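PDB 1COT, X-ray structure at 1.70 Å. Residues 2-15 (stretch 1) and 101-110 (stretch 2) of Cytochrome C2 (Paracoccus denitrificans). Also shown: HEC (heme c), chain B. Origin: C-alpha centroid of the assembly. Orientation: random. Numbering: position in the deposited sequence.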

ATOM      1  N   ASP A   2       4.942  15.251   7.099  1.00100.00           N
ATOM      2  CA  ASP A   2       5.077  15.384   8.530  1.00100.00           C
ATOM      3  C   ASP A   2       4.218  14.393   9.298  1.00100.00           C
ATOM      4  O   ASP A   2       3.605  14.724  10.328  1.00 40.63           O
ATOM      5  N   GLY A   3       4.167  13.177   8.770  1.00 25.60           N
ATOM      6  CA  GLY A   3       3.404  12.135   9.416  1.00 12.36           C
ATOM      7  C   GLY A   3       4.294  11.668  10.541  1.00 15.33           C
ATOM      8  O   GLY A   3       5.516  11.808  10.523  1.00 21.07           O
ATOM      9  N   ASP A   4       3.634  11.116  11.528  1.00 16.65           N
ATOM     10  CA  ASP A   4       4.244  10.598  12.718  1.00 12.58           C
ATOM     11  C   ASP A   4       4.176   9.074  12.681  1.00 13.57           C
ATOM     12  O   ASP A   4       3.101   8.493  12.807  1.00 12.81           O
ATOM     13  CB  ASP A   4       3.447  11.180  13.905  1.00 15.30           C
ATOM     14  CG  ASP A   4       3.966  10.799  15.254  1.00 27.21           C
ATOM     15  OD1 ASP A   4       4.542   9.750  15.460  1.00 19.19           O
ATOM     16  OD2 ASP A   4       3.723  11.699  16.174  1.00 21.37           O
ATOM     17  N   ALA A   5       5.321   8.415  12.492  1.00 13.41           N
ATOM     18  CA  ALA A   5       5.357   6.960  12.423  1.00 12.44           C
ATOM     19  C   ALA A   5       4.852   6.267  13.692  1.00 13.80           C
ATOM     20  O   ALA A   5       4.338   5.148  13.632  1.00 14.79           O
ATOM     21  CB  ALA A   5       6.731   6.458  12.023  1.00 13.26           C
ATOM     22  N   ALA A   6       4.984   6.923  14.851  1.00 10.80           N
ATOM     23  CA  ALA A   6       4.507   6.327  16.085  1.00 14.71           C
ATOM     24  C   ALA A   6       2.986   6.230  16.065  1.00 14.27           C
ATOM     25  O   ALA A   6       2.407   5.186  16.388  1.00 14.82           O
ATOM     26  CB  ALA A   6       5.041   7.061  17.308  1.00 12.38           C
ATOM     27  N   LYS A   7       2.347   7.310  15.624  1.00 12.42           N
ATOM     28  CA  LYS A   7       0.905   7.355  15.508  1.00 13.31           C
ATOM     29  C   LYS A   7       0.522   6.414  14.383  1.00 14.05           C
ATOM     30  O   LYS A   7      -0.496   5.725  14.435  1.00 14.71           O
ATOM     31  CB  LYS A   7       0.480   8.763  15.134  1.00 12.28           C
ATOM     32  CG  LYS A   7       0.369   9.624  16.382  1.00 24.11           C
ATOM     33  CD  LYS A   7      -0.204  10.997  16.107  1.00 24.80           C
ATOM     34  CE  LYS A   7       0.027  11.967  17.256  1.00100.00           C
ATOM     35  NZ  LYS A   7       0.778  13.166  16.848  1.00 96.06           N
ATOM     36  N   GLY A   8       1.379   6.378  13.369  1.00 12.41           N
ATOM     37  CA  GLY A   8       1.147   5.511  12.227  1.00 13.89           C
ATOM     38  C   GLY A   8       1.076   4.043  12.629  1.00 13.70           C
ATOM     39  O   GLY A   8       0.299   3.271  12.069  1.00 11.15           O
ATOM     40  N   GLU A   9       1.870   3.628  13.610  1.00  9.79           N
ATOM     41  CA  GLU A   9       1.826   2.244  14.028  1.00 12.32           C
ATOM     42  C   GLU A   9       0.457   1.895  14.601  1.00 12.80           C
ATOM     43  O   GLU A   9      -0.076   0.803  14.423  1.00 12.77           O
ATOM     44  CB  GLU A   9       2.930   1.943  15.036  1.00 14.68           C
ATOM     45  CG  GLU A   9       2.701   0.557  15.657  1.00 12.16           C
ATOM     46  CD  GLU A   9       3.908   0.042  16.381  1.00 33.28           C
ATOM     47  OE1 GLU A   9       4.770   0.986  16.677  1.00 23.36           O
ATOM     48  OE2 GLU A   9       4.073  -1.136  16.648  1.00 42.91           O
ATOM     49  N   LYS A  10      -0.140   2.850  15.299  1.00 13.43           N
ATOM     50  CA  LYS A  10      -1.453   2.631  15.871  1.00 17.76           C
ATOM     51  C   LYS A  10      -2.474   2.635  14.739  1.00 12.89           C
ATOM     52  O   LYS A  10      -3.410   1.837  14.712  1.00 13.78           O
ATOM     53  CB  LYS A  10      -1.848   3.766  16.794  1.00 14.94           C
ATOM     54  CG  LYS A  10      -1.053   3.850  18.076  1.00 40.68           C
ATOM     55  CD  LYS A  10      -1.626   4.938  18.959  1.00100.00           C
ATOM     56  CE  LYS A  10      -0.607   6.001  19.327  1.00 53.56           C
ATOM     57  NZ  LYS A  10      -0.509   6.209  20.779  1.00 94.25           N
ATOM     58  N   GLU A  11      -2.309   3.550  13.789  1.00 10.48           N
ATOM     59  CA  GLU A  11      -3.235   3.619  12.666  1.00 16.62           C
ATOM     60  C   GLU A  11      -3.265   2.307  11.888  1.00 15.55           C
ATOM     61  O   GLU A  11      -4.280   1.898  11.321  1.00 14.71           O
ATOM     62  CB  GLU A  11      -2.845   4.735  11.662  1.00 13.87           C
ATOM     63  CG  GLU A  11      -3.006   6.191  12.135  1.00 13.74           C
ATOM     64  CD  GLU A  11      -4.378   6.591  12.595  1.00 29.40           C
ATOM     65  OE1 GLU A  11      -5.330   5.732  12.312  1.00 23.48           O
ATOM     66  OE2 GLU A  11      -4.599   7.644  13.175  1.00 46.34           O
ATOM     67  N   PHE A  12      -2.113   1.637  11.872  1.00 13.30           N
ATOM     68  CA  PHE A  12      -1.927   0.368  11.189  1.00 14.70           C
ATOM     69  C   PHE A  12      -2.869  -0.703  11.693  1.00 13.33           C
ATOM     70  O   PHE A  12      -3.111  -1.712  11.024  1.00 13.98           O
ATOM     71  CB  PHE A  12      -0.461  -0.090  11.225  1.00 11.22           C
ATOM     72  CG  PHE A  12      -0.239  -1.075  10.116  1.00 13.24           C
ATOM     73  CD1 PHE A  12      -0.072  -0.623   8.811  1.00 11.89           C
ATOM     74  CD2 PHE A  12      -0.227  -2.443  10.386  1.00 13.85           C
ATOM     75  CE1 PHE A  12       0.116  -1.558   7.792  1.00 16.43           C
ATOM     76  CE2 PHE A  12      -0.031  -3.374   9.367  1.00 12.27           C
ATOM     77  CZ  PHE A  12       0.141  -2.927   8.055  1.00 13.17           C
ATOM     78  N   ASN A  13      -3.437  -0.492  12.887  1.00 11.36           N
ATOM     79  CA  ASN A  13      -4.366  -1.470  13.388  1.00 11.57           C
ATOM     80  C   ASN A  13      -5.557  -1.566  12.448  1.00 14.26           C
ATOM     81  O   ASN A  13      -6.268  -2.571  12.439  1.00 16.52           O
ATOM     82  CB  ASN A  13      -4.848  -1.188  14.807  1.00 20.92           C
ATOM     83  CG  ASN A  13      -3.739  -1.462  15.802  1.00 26.05           C
ATOM     84  OD1 ASN A  13      -2.948  -2.405  15.631  1.00 29.76           O
ATOM     85  ND2 ASN A  13      -3.665  -0.618  16.824  1.00 26.05           N
ATOM     86  N   LYS A  14      -5.781  -0.530  11.643  1.00 14.10           N
ATOM     87  CA  LYS A  14      -6.889  -0.551  10.698  1.00 14.77           C
ATOM     88  C   LYS A  14      -6.527  -1.372   9.482  1.00 21.67           C
ATOM     89  O   LYS A  14      -7.404  -1.809   8.723  1.00 24.00           O
ATOM     90  CB  LYS A  14      -7.153   0.847  10.148  1.00 17.34           C
ATOM     91  CG  LYS A  14      -8.121   1.590  11.026  1.00 27.89           C
ATOM     92  CD  LYS A  14      -7.444   2.772  11.674  1.00 26.19           C
ATOM     93  CE  LYS A  14      -8.387   3.420  12.660  1.00 34.55           C
ATOM     94  NZ  LYS A  14      -7.673   4.337  13.547  1.00 31.42           N
ATOM     95  N   CYS A  15      -5.233  -1.571   9.267  1.00 11.98           N
ATOM     96  CA  CYS A  15      -4.770  -2.304   8.096  1.00 12.39           C
ATOM     97  C   CYS A  15      -4.408  -3.742   8.323  1.00 17.31           C
ATOM     98  O   CYS A  15      -4.451  -4.571   7.413  1.00 11.82           O
ATOM     99  CB  CYS A  15      -3.451  -1.677   7.621  1.00  8.29           C
ATOM    100  SG  CYS A  15      -3.551   0.133   7.545  1.00 13.59           S
ATOM    101  N   THR A 101     -11.130  -2.123  -0.974  1.00  9.97           N
ATOM    102  CA  THR A 101     -12.198  -1.136  -0.909  1.00 12.32           C
ATOM    103  C   THR A 101     -12.035  -0.241   0.310  1.00 13.47           C
ATOM    104  O   THR A 101     -12.700   0.781   0.439  1.00 12.50           O
ATOM    105  CB  THR A 101     -13.573  -1.817  -0.798  1.00 10.81           C
ATOM    106  OG1 THR A 101     -13.600  -2.653   0.339  1.00 11.04           O
ATOM    107  CG2 THR A 101     -13.884  -2.620  -2.058  1.00 13.49           C
ATOM    108  N   PHE A 102     -11.150  -0.633   1.219  1.00  9.73           N
ATOM    109  CA  PHE A 102     -10.923   0.137   2.427  1.00 12.59           C
ATOM    110  C   PHE A 102     -10.428   1.534   2.119  1.00 13.87           C
ATOM    111  O   PHE A 102      -9.555   1.710   1.268  1.00 14.12           O
ATOM    112  CB  PHE A 102      -9.857  -0.562   3.262  1.00 14.10           C
ATOM    113  CG  PHE A 102      -9.819  -0.063   4.676  1.00 13.33           C
ATOM    114  CD1 PHE A 102     -10.799  -0.490   5.576  1.00 17.57           C
ATOM    115  CD2 PHE A 102      -8.798   0.801   5.068  1.00 13.60           C
ATOM    116  CE1 PHE A 102     -10.788  -0.073   6.903  1.00 16.78           C
ATOM    117  CE2 PHE A 102      -8.768   1.245   6.388  1.00 14.79           C
ATOM    118  CZ  PHE A 102      -9.755   0.791   7.267  1.00 17.89           C
ATOM    119  N   LYS A 103     -10.977   2.520   2.816  1.00 10.58           N
ATOM    120  CA  LYS A 103     -10.586   3.897   2.598  1.00 15.64           C
ATOM    121  C   LYS A 103     -10.147   4.499   3.908  1.00 17.20           C
ATOM    122  O   LYS A 103     -10.710   4.199   4.958  1.00 22.17           O
ATOM    123  CB  LYS A 103     -11.788   4.739   2.168  1.00 13.48           C
ATOM    124  CG  LYS A 103     -12.463   4.248   0.898  1.00 23.96           C
ATOM    125  CD  LYS A 103     -13.912   4.717   0.757  1.00 28.25           C
ATOM    126  CE  LYS A 103     -14.808   3.676   0.136  1.00 67.81           C
ATOM    127  NZ  LYS A 103     -16.041   3.417   0.884  1.00 64.78           N
ATOM    128  N   MET A 104      -9.152   5.366   3.825  1.00 12.21           N
ATOM    129  CA  MET A 104      -8.658   6.035   5.006  1.00 24.92           C
ATOM    130  C   MET A 104      -8.770   7.530   4.773  1.00 11.62           C
ATOM    131  O   MET A 104      -8.001   8.096   4.000  1.00 19.00           O
ATOM    132  CB  MET A 104      -7.229   5.605   5.353  1.00 24.12           C
ATOM    133  CG  MET A 104      -7.028   5.533   6.840  1.00 53.85           C
ATOM    134  SD  MET A 104      -5.299   5.863   7.227  1.00 68.87           S
ATOM    135  CE  MET A 104      -5.296   5.494   8.995  1.00 31.61           C
ATOM    136  N   GLY A 105      -9.743   8.159   5.428  1.00 13.17           N
ATOM    137  CA  GLY A 105      -9.979   9.587   5.257  1.00 17.58           C
ATOM    138  C   GLY A 105      -9.178  10.537   6.124  1.00 23.27           C
ATOM    139  O   GLY A 105      -9.251  11.753   5.939  1.00 26.10           O
ATOM    140  N   LYS A 106      -8.435  10.022   7.077  1.00 14.01           N
ATOM    141  CA  LYS A 106      -7.667  10.924   7.899  1.00 19.67           C
ATOM    142  C   LYS A 106      -6.459  10.177   8.436  1.00 17.25           C
ATOM    143  O   LYS A 106      -6.450   8.950   8.467  1.00 16.47           O
ATOM    144  CB  LYS A 106      -8.490  11.527   9.026  1.00 26.99           C
ATOM    145  CG  LYS A 106      -8.875  10.466  10.044  1.00 22.12           C
ATOM    146  CD  LYS A 106      -9.882  10.878  11.107  1.00100.00           C
ATOM    147  CE  LYS A 106      -9.903   9.957  12.320  1.00100.00           C
ATOM    148  NZ  LYS A 106     -10.530  10.560  13.507  1.00100.00           N
ATOM    149  N   ASN A 107      -5.436  10.920   8.835  1.00 13.59           N
ATOM    150  CA  ASN A 107      -4.224  10.321   9.371  1.00 15.49           C
ATOM    151  C   ASN A 107      -3.439   9.470   8.398  1.00 15.18           C
ATOM    152  O   ASN A 107      -2.662   8.609   8.793  1.00 16.40           O
ATOM    153  CB  ASN A 107      -4.492   9.494  10.638  1.00 10.65           C
ATOM    154  CG  ASN A 107      -5.133  10.376  11.678  1.00 24.24           C
ATOM    155  OD1 ASN A 107      -4.737  11.534  11.865  1.00 30.59           O
ATOM    156  ND2 ASN A 107      -6.147   9.832  12.345  1.00 22.81           N
ATOM    157  N   GLN A 108      -3.657   9.736   7.112  1.00 14.73           N
ATOM    158  CA  GLN A 108      -2.967   9.001   6.061  1.00 15.56           C
ATOM    159  C   GLN A 108      -1.450   9.152   6.164  1.00 12.74           C
ATOM    160  O   GLN A 108      -0.709   8.189   6.024  1.00 11.77           O
ATOM    161  CB  GLN A 108      -3.465   9.362   4.639  1.00 13.26           C
ATOM    162  CG  GLN A 108      -4.979   9.177   4.408  1.00  9.71           C
ATOM    163  CD  GLN A 108      -5.670  10.502   4.584  1.00 14.73           C
ATOM    164  OE1 GLN A 108      -5.473  11.186   5.591  1.00 18.06           O
ATOM    165  NE2 GLN A 108      -6.483  10.886   3.608  1.00 16.18           N
ATOM    166  N   ALA A 109      -0.977  10.368   6.406  1.00 12.96           N
ATOM    167  CA  ALA A 109       0.453  10.603   6.514  1.00 12.96           C
ATOM    168  C   ALA A 109       1.137   9.824   7.637  1.00 14.37           C
ATOM    169  O   ALA A 109       2.283   9.408   7.499  1.00 13.80           O
ATOM    170  CB  ALA A 109       0.743  12.088   6.665  1.00 13.41           C
ATOM    171  N   ASP A 110       0.434   9.630   8.749  1.00 13.20           N
ATOM    172  CA  ASP A 110       1.007   8.901   9.862  1.00 10.02           C
ATOM    173  C   ASP A 110       1.206   7.449   9.498  1.00 11.57           C
ATOM    174  O   ASP A 110       2.264   6.875   9.701  1.00 11.61           O
ATOM    175  CB  ASP A 110       0.055   8.954  11.052  1.00  9.38           C
ATOM    176  CG  ASP A 110      -0.121  10.326  11.614  1.00 16.84           C
ATOM    177  OD1 ASP A 110       0.864  11.150  11.384  1.00 15.09           O
ATOM    178  OD2 ASP A 110      -1.109  10.638  12.241  1.00 22.24           O
TER
HETATM  179 FE   HEC B 130      -4.624  -2.581   1.581  1.00 11.12          FE
HETATM  180  CHA HEC B 130      -3.336  -3.366  -1.421  1.00  9.37           C
HETATM  181  CHB HEC B 130      -2.325  -0.159   1.966  1.00 14.03           C
HETATM  182  CHC HEC B 130      -5.933  -1.785   4.613  1.00  9.34           C
HETATM  183  CHD HEC B 130      -6.877  -5.091   1.307  1.00 11.80           C
HETATM  184  NA  HEC B 130      -3.138  -1.877   0.502  1.00  8.46           N
HETATM  185  C1A HEC B 130      -2.755  -2.362  -0.743  1.00  8.80           C
HETATM  186  C2A HEC B 130      -1.617  -1.605  -1.214  1.00 10.51           C
HETATM  187  C3A HEC B 130      -1.312  -0.691  -0.275  1.00 12.26           C
HETATM  188  C4A HEC B 130      -2.254  -0.868   0.785  1.00  9.42           C
HETATM  189  CMA HEC B 130      -0.211   0.344  -0.296  1.00 10.82           C
HETATM  190  CAA HEC B 130      -0.925  -1.828  -2.531  1.00  7.76           C
HETATM  191  CBA HEC B 130       0.240  -2.806  -2.319  1.00 14.97           C
HETATM  192  CGA HEC B 130       1.136  -3.080  -3.530  1.00 10.37           C
HETATM  193  O1A HEC B 130       1.747  -4.103  -3.382  1.00 14.30           O
HETATM  194  O2A HEC B 130       1.251  -2.389  -4.513  1.00 11.72           O
HETATM  195  NB  HEC B 130      -4.252  -1.255   2.987  1.00 10.52           N
HETATM  196  C1B HEC B 130      -3.208  -0.383   2.963  1.00  9.51           C
HETATM  197  C2B HEC B 130      -3.233   0.373   4.178  1.00  9.38           C
HETATM  198  C3B HEC B 130      -4.248  -0.084   4.893  1.00 12.95           C
HETATM  199  C4B HEC B 130      -4.880  -1.086   4.149  1.00 11.42           C
HETATM  200  CMB HEC B 130      -2.237   1.507   4.483  1.00  9.42           C
HETATM  201  CAB HEC B 130      -4.729   0.474   6.172  1.00 15.18           C
HETATM  202  CBB HEC B 130      -5.113   1.919   6.313  1.00 10.36           C
HETATM  203  NC  HEC B 130      -6.076  -3.241   2.707  1.00 10.15           N
HETATM  204  C1C HEC B 130      -6.484  -2.817   3.943  1.00 10.49           C
HETATM  205  C2C HEC B 130      -7.581  -3.628   4.428  1.00 10.71           C
HETATM  206  C3C HEC B 130      -7.828  -4.568   3.490  1.00 10.48           C
HETATM  207  C4C HEC B 130      -6.887  -4.334   2.439  1.00  8.19           C
HETATM  208  CMC HEC B 130      -8.299  -3.425   5.757  1.00 13.40           C
HETATM  209  CAC HEC B 130      -8.845  -5.678   3.481  1.00 12.59           C
HETATM  210  CBC HEC B 130     -10.220  -5.685   4.070  1.00  9.65           C
HETATM  211  ND  HEC B 130      -5.055  -3.939   0.197  1.00 11.41           N
HETATM  212  C1D HEC B 130      -6.024  -4.906   0.285  1.00  8.97           C
HETATM  213  C2D HEC B 130      -5.993  -5.712  -0.921  1.00  8.71           C
HETATM  214  C3D HEC B 130      -4.979  -5.217  -1.657  1.00  8.09           C
HETATM  215  C4D HEC B 130      -4.410  -4.110  -0.977  1.00 13.02           C
HETATM  216  CMD HEC B 130      -6.920  -6.861  -1.250  1.00 11.55           C
HETATM  217  CAD HEC B 130      -4.610  -5.634  -3.027  1.00 11.73           C
HETATM  218  CBD HEC B 130      -5.400  -4.614  -3.906  1.00 14.11           C
HETATM  219  CGD HEC B 130      -5.624  -4.954  -5.331  1.00 21.69           C
HETATM  220  O1D HEC B 130      -5.139  -5.907  -5.892  1.00 12.72           O
HETATM  221  O2D HEC B 130      -6.360  -4.143  -5.949  1.00 13.49           O
HETATM  222  O   HOH W   1       1.137  13.762  12.577  1.00 36.77           O
HETATM  223  O   HOH W   2      -2.775   9.387  14.057  1.00 31.91           O
HETATM  224  O   HOH W   3      -7.402   7.640  10.985  1.00 53.46           O

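Stretch 2 meets stretch 1 first through Phe-102. Its ring, with chi1 near t, reaches Lys-14, CZ lying 3.8 Å from Lys-14 O and 3.9 Å from Lys-14 CB; that carbonyl and a heme methyl cover one ring face. A flat aromatic suits this place, because it packs on backbone and cofactor together: Phe-102 CE2 is 3.7 Å from heme CBB, and the heme is anchored nearby by the thioether bond from Cys-15 SG to CAB.

Met-104, buried, points its CB toward stretch 1 and brings CE to 3.3 Å from Glu-11 OE1. The long, unbranched side chain lies nearly extended beyond chi1, with chi2 and chi3 both t. The same Glu-11 oxygen is salt-bridged to Lys-14 NZ at 3.0 Å, so its charge is compensated within stretch 1.

Around Asn-107 the link runs through water. One water donates to Glu-11 OE1 and Lys-106 O and accepts from Asn-107 ND2. The direct approach of Asn-107 ND2 to Glu-11 OE2, 2.8 Å, has too poor an angle for a hydrogen bond.

Ala-109 offers its backbone: Gly-3 CA directs a C-H at Ala-109 O, 3.5 Å away. A CB on Gly-3 would clash with that oxygen.

Asp-110 loses the most surface of any residue here. Asp-110 OD1 accepts from Asp-4 N at 2.8 Å, almost linearly, the one direct hydrogen bond between the stretches. Asp-4 in turn caps its own helix, Asp-4 OD1 accepting from Lys-7 N at 3.3 Å. A second water donates to both Asp-110 OD2 and Glu-11 OE2, joining two carboxylates that would otherwise repel. Finally Gly-8 CA comes within 3.1 Å of Asp-110 O, a C-H···O approach where a CB would collide with the carbonyl. The rule is glycine where backbones touch, and carboxylates where amides or waters can answer them.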